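Local coordinates for protein 2,3-dihydroxy-2,3-dihydrophenylpropionate dehydrogenase (Pseudomonas sp. MC1, PDB 5XTF) that oxidises naphthalene cis-dihydrodiol to 1,2-dihydroxynaphthalene with NAD(+), as a tetrameric short-chain dehydrogenase/reductase of aromatic hydrocarbon breakdown, at residues V154-S159 with L180-A185; A82-L87 with Y136-S141. All coordinates share one frame; numbering follows the deposited sequence.

Contact 1 (V154-S159 with L180-A185)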
loop_
_atom_site.group_PDB
_atom_site.type_symbol
_atom_site.label_atom_id
_atom_site.label_comp_id
_atom_site.label_asym_id
_atom_site.label_seq_id
_atom_site.Cartn_x
_atom_site.Cartn_y
_atom_site.Cartn_z
ATOM N N VAL B 154 -19.002 -10.581 -5.414
ATOM C CA VAL B 154 -19.326 -9.166 -5.318
ATOM C C VAL B 154 -18.230 -8.379 -6.019
ATOM O O VAL B 154 -17.047 -8.711 -5.897
ATOM C CB VAL B 154 -19.454 -8.717 -3.850
ATOM C CG1 VAL B 154 -19.742 -7.244 -3.779
ATOM C CG2 VAL B 154 -20.535 -9.497 -3.174
ATOM N N VAL B 155 -18.616 -7.338 -6.753
ATOM C CA VAL B 155 -17.669 -6.360 -7.279
ATOM C C VAL B 155 -18.159 -4.993 -6.861
ATOM O O VAL B 155 -19.317 -4.647 -7.118
ATOM C CB VAL B 155 -17.518 -6.414 -8.806
ATOM C CG1 VAL B 155 -16.345 -5.537 -9.233
ATOM C CG2 VAL B 155 -17.334 -7.843 -9.279
ATOM N N MET B 156 -17.295 -4.226 -6.202
ATOM C CA MET B 156 -17.581 -2.856 -5.837
ATOM C C MET B 156 -16.799 -1.909 -6.731
ATOM O O MET B 156 -15.676 -2.204 -7.156
ATOM C CB MET B 156 -17.229 -2.580 -4.375
ATOM C CG MET B 156 -18.155 -3.247 -3.369
ATOM S SD MET B 156 -17.521 -3.143 -1.680
ATOM C CE MET B 156 -16.631 -4.682 -1.523
ATOM N N THR B 157 -17.399 -0.772 -7.019
ATOM C CA THR B 157 -16.683 0.313 -7.667
ATOM C C THR B 157 -15.986 1.133 -6.579
ATOM O O THR B 157 -16.641 1.739 -5.719
ATOM C CB THR B 157 -17.641 1.170 -8.498
ATOM O OG1 THR B 157 -18.173 0.396 -9.587
ATOM C CG2 THR B 157 -16.938 2.398 -9.042
ATOM N N ALA B 158 -14.655 1.100 -6.587
ATOM C CA ALA B 158 -13.846 1.984 -5.763
ATOM C C ALA B 158 -13.566 3.236 -6.579
ATOM O O ALA B 158 -14.495 3.795 -7.167
ATOM C CB ALA B 158 -12.560 1.286 -5.318
ATOM N N SER B 159 -12.304 3.660 -6.667
ATOM C CA SER B 159 -11.948 4.910 -7.339
ATOM C C SER B 159 -10.428 5.077 -7.316
ATOM O O SER B 159 -9.734 4.470 -6.490
ATOM C CB SER B 159 -12.640 6.109 -6.663
ATOM O OG SER B 159 -12.256 7.345 -7.225
ATOM N N LEU B 180 -12.084 0.384 -0.086
ATOM C CA LEU B 180 -10.937 -0.519 0.009
ATOM C C LEU B 180 -10.990 -1.348 1.272
ATOM O O LEU B 180 -10.628 -2.528 1.263
ATOM C CB LEU B 180 -9.626 0.252 0.003
ATOM C CG LEU B 180 -9.275 1.078 -1.216
ATOM C CD1 LEU B 180 -7.825 1.520 -1.053
ATOM C CD2 LEU B 180 -9.470 0.277 -2.482
ATOM N N GLY B 181 -11.416 -0.741 2.379
ATOM C CA GLY B 181 -11.491 -1.478 3.625
ATOM C C GLY B 181 -12.536 -2.572 3.575
ATOM O O GLY B 181 -12.293 -3.694 4.025
ATOM N N MET B 182 -13.707 -2.259 3.017
ATOM C CA MET B 182 -14.758 -3.261 2.835
ATOM C C MET B 182 -14.283 -4.432 1.993
ATOM O O MET B 182 -14.580 -5.587 2.309
ATOM C CB MET B 182 -15.982 -2.637 2.173
ATOM C CG MET B 182 -16.583 -1.478 2.886
ATOM S SD MET B 182 -17.965 -0.829 1.907
ATOM C CE MET B 182 -19.124 -2.201 1.951
ATOM N N VAL B 183 -13.591 -4.151 0.884
ATOM C CA VAL B 183 -13.110 -5.212 -0.001
ATOM C C VAL B 183 -12.249 -6.203 0.769
ATOM O O VAL B 183 -12.395 -7.421 0.626
ATOM C CB VAL B 183 -12.330 -4.627 -1.193
ATOM C CG1 VAL B 183 -11.697 -5.738 -1.960
ATOM C CG2 VAL B 183 -13.234 -3.823 -2.096
ATOM N N LYS B 184 -11.337 -5.698 1.595
ATOM C CA LYS B 184 -10.445 -6.604 2.310
ATOM C C LYS B 184 -11.177 -7.360 3.408
ATOM O O LYS B 184 -10.958 -8.565 3.583
ATOM C CB LYS B 184 -9.268 -5.835 2.897
ATOM C CG LYS B 184 -8.511 -4.991 1.898
ATOM C CD LYS B 184 -7.133 -4.641 2.470
ATOM C CE LYS B 184 -6.646 -3.259 2.044
ATOM N NZ LYS B 184 -5.570 -2.817 2.986
ATOM N N ALA B 185 -12.035 -6.670 4.178
ATOM C CA ALA B 185 -12.701 -7.316 5.307
ATOM C C ALA B 185 -13.740 -8.329 4.843
ATOM O O ALA B 185 -13.822 -9.440 5.383
ATOM C CB ALA B 185 -13.351 -6.265 6.206
#
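Met-156 reaches from strand 153-157 to Met-182 and Val-183 on helix 170-190. The strand and helix open a beta-alpha-beta unit of the Rossmann fold, completed by strand 195-201. The contact is apolar and buried, with no hydrogen bond between the segments. The Met-156 chain runs out extended (chi2 169°) and then bends at chi3, -93°. The bend carries CE to Val-183, 3.6 Å from CG2. The sulfur meets the other methionine, with Met-156 SD 4.1 Å from Met-182 CE. The two methionine chains lie roughly perpendicular, while Val-183 runs antiparallel alongside Met-156. Ala-158 CB points to the helix and lies 4.3 Å from Leu-180 CD2. An alanine in place of Met-156 would probably take away the thioether that Val-183 CG2 and Met-182 CE pack against and leave a gap between strand 153-157 and the helix. Further out, Tyr-136 of helix 118-150 packs on both methionines. Met-182 also packs on Ala-174 of the second subunit, so the contact reaches the subunit interface. Past the strand end, NZ of Lys-176, a residue that binds NAD(+), donates a hydrogen bond to Ala-158 O.

Contact 2 (A82-L87 with Y136-S141); sequences ATNEKL and YFSGIS
This is a small, buried helix-to-helix contact between helices 81-95 and 118-150, which pack side by side on one face of the Rossmann sheet. Asn-84 meets Ser-138 and Gly-139 here. The backbones come close, with Asn-84 CA 5.5 Å from Gly-139 CA. Gly-139 has no side chain, and Asn-84 packs on its backbone. Asn-84 CB lies 4.2 Å from Gly-139 CA. CG of Asn-84 stands anti to its own carbonyl carbon (chi1 -67°), which brings CG against the backbone of helix 118-150 at Ser-138 and Gly-139. Asn-84 CG is 4.0 Å from Gly-139 N. The same CG is 3.7 Å from Ser-138 OG. The Ser-138 hydroxyl is turned anti to the backbone N (chi1 174°), on the side facing helix 81-95. It is hydrogen-bonded to ND1 of His-81, at the start of that helix. Ser-138 also packs on Trp-118 of the second subunit. Within helix 81-95, Thr-83 and Leu-87 pack on Leu-53 of strand 49-54. The contact sets a buried asparagine against a serine and a glycine backbone. The His-81 bond gives the buried serine hydroxyl a polar partner and ties the two helices together beside the contact.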
loop_
_atom_site.group_PDB
_atom_site.type_symbol
_atom_site.label_atom_id
_atom_site.label_comp_id
_atom_site.label_asym_id
_atom_site.label_seq_id
_atom_site.Cartn_x
_atom_site.Cartn_y
_atom_site.Cartn_z
ATOM N N ALA B 82 -34.888 -1.196 1.590
ATOM C CA ALA B 82 -35.971 -1.934 0.947
ATOM C C ALA B 82 -35.838 -1.930 -0.569
ATOM O O ALA B 82 -36.185 -2.923 -1.220
ATOM C CB ALA B 82 -37.322 -1.351 1.363
ATOM N N THR B 83 -35.335 -0.837 -1.148
ATOM C CA THR B 83 -35.102 -0.821 -2.590
ATOM C C THR B 83 -34.066 -1.870 -3.003
ATOM O O THR B 83 -34.233 -2.553 -4.028
ATOM C CB THR B 83 -34.661 0.578 -3.031
ATOM O OG1 THR B 83 -35.732 1.515 -2.833
ATOM C CG2 THR B 83 -34.234 0.570 -4.501
ATOM N N ASN B 84 -32.987 -2.008 -2.219
ATOM C CA ASN B 84 -31.984 -3.035 -2.497
ATOM C C ASN B 84 -32.587 -4.430 -2.380
ATOM O O ASN B 84 -32.299 -5.308 -3.197
ATOM C CB ASN B 84 -30.796 -2.905 -1.529
ATOM C CG ASN B 84 -29.992 -1.646 -1.745
ATOM O OD1 ASN B 84 -29.958 -0.758 -0.891
ATOM N ND2 ASN B 84 -29.320 -1.569 -2.871
ATOM N N GLU B 85 -33.402 -4.660 -1.346
ATOM C CA GLU B 85 -34.109 -5.931 -1.235
ATOM C C GLU B 85 -35.012 -6.162 -2.443
ATOM O O GLU B 85 -35.050 -7.265 -3.007
ATOM C CB GLU B 85 -34.907 -5.955 0.066
ATOM C CG GLU B 85 -34.014 -6.012 1.297
ATOM C CD GLU B 85 -34.775 -5.813 2.600
ATOM O OE1 GLU B 85 -35.779 -5.056 2.606
ATOM O OE2 GLU B 85 -34.379 -6.430 3.613
ATOM N N LYS B 86 -35.715 -5.119 -2.877
ATOM C CA LYS B 86 -36.585 -5.222 -4.043
ATOM C C LYS B 86 -35.796 -5.624 -5.283
ATOM O O LYS B 86 -36.187 -6.550 -6.008
ATOM C CB LYS B 86 -37.298 -3.889 -4.248
ATOM C CG LYS B 86 -38.404 -3.872 -5.290
ATOM C CD LYS B 86 -39.068 -2.493 -5.215
ATOM C CE LYS B 86 -39.667 -2.033 -6.529
ATOM N NZ LYS B 86 -40.144 -3.187 -7.297
ATOM N N LEU B 87 -34.659 -4.955 -5.520
ATOM C CA LEU B 87 -33.782 -5.310 -6.639
ATOM C C LEU B 87 -33.437 -6.792 -6.622
ATOM O O LEU B 87 -33.602 -7.499 -7.625
ATOM C CB LEU B 87 -32.504 -4.474 -6.592
ATOM C CG LEU B 87 -31.460 -4.707 -7.691
ATOM C CD1 LEU B 87 -31.918 -4.104 -8.975
ATOM C CD2 LEU B 87 -30.091 -4.115 -7.292
ATOM N N TYR B 136 -23.334 0.402 -0.159
ATOM C CA TYR B 136 -22.640 -0.836 -0.527
ATOM C C TYR B 136 -22.908 -1.926 0.507
ATOM O O TYR B 136 -23.221 -3.070 0.150
ATOM C CB TYR B 136 -21.134 -0.615 -0.669
ATOM C CG TYR B 136 -20.675 0.057 -1.945
ATOM C CD1 TYR B 136 -21.574 0.652 -2.828
ATOM C CD2 TYR B 136 -19.325 0.088 -2.269
ATOM C CE1 TYR B 136 -21.123 1.264 -3.996
ATOM C CE2 TYR B 136 -18.870 0.696 -3.422
ATOM C CZ TYR B 136 -19.761 1.276 -4.279
ATOM O OH TYR B 136 -19.251 1.864 -5.401
ATOM N N PHE B 137 -22.809 -1.575 1.802
ATOM C CA PHE B 137 -23.165 -2.517 2.863
ATOM C C PHE B 137 -24.597 -3.015 2.702
ATOM O O PHE B 137 -24.868 -4.212 2.861
ATOM C CB PHE B 137 -22.986 -1.867 4.237
ATOM C CG PHE B 137 -21.558 -1.847 4.735
ATOM C CD1 PHE B 137 -20.779 -0.699 4.611
ATOM C CD2 PHE B 137 -21.006 -2.961 5.342
ATOM C CE1 PHE B 137 -19.470 -0.672 5.072
ATOM C CE2 PHE B 137 -19.701 -2.943 5.805
ATOM C CZ PHE B 137 -18.934 -1.798 5.669
ATOM N N SER B 138 -25.524 -2.110 2.376
ATOM C CA SER B 138 -26.937 -2.475 2.256
ATOM C C SER B 138 -27.177 -3.434 1.088
ATOM O O SER B 138 -27.815 -4.481 1.257
ATOM C CB SER B 138 -27.782 -1.207 2.116
ATOM O OG SER B 138 -29.150 -1.501 1.850
ATOM N N GLY B 139 -26.654 -3.108 -0.097
ATOM C CA GLY B 139 -26.761 -4.021 -1.225
ATOM C C GLY B 139 -26.188 -5.399 -0.943
ATOM O O GLY B 139 -26.795 -6.418 -1.290
ATOM N N ILE B 140 -25.011 -5.457 -0.312
ATOM C CA ILE B 140 -24.380 -6.753 -0.058
ATOM C C ILE B 140 -25.169 -7.550 0.982
ATOM O O ILE B 140 -25.373 -8.766 0.830
ATOM C CB ILE B 140 -22.911 -6.551 0.357
ATOM C CG1 ILE B 140 -22.098 -6.093 -0.857
ATOM C CG2 ILE B 140 -22.350 -7.820 0.987
ATOM C CD1 ILE B 140 -20.826 -5.414 -0.517
ATOM N N SER B 141 -25.624 -6.885 2.048
ATOM C CA SER B 141 -26.526 -7.519 3.007
ATOM C C SER B 141 -27.751 -8.121 2.313
ATOM O O SER B 141 -28.143 -9.262 2.586
ATOM C CB SER B 141 -26.955 -6.486 4.047
ATOM O OG SER B 141 -27.931 -7.006 4.920
#

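In the fold
Contacts 1 and 2 have centres 16 Å apart and meet through helix 118-150, which leads along the chain into strand 153-157. Tyr-136 and Phe-137 make the join. The OH of Tyr-136 is 2.6 Å from Thr-157 O, a probable hydrogen bond, and its CD2 is 3.7 Å from Met-156 CG. Next to it, Phe-137 CD1 lies 3.5 Å from Met-182 CE. Both contacts lie near residues that bind NAD(+), which is absent from this chain. In contact 1 the Ala-158 side chain is about 5 Å from that of Lys-176. In contact 2 the Asn-84 side chain is about 4 Å from that of Val-78. Both contacts also touch the second subunit of the tetramer.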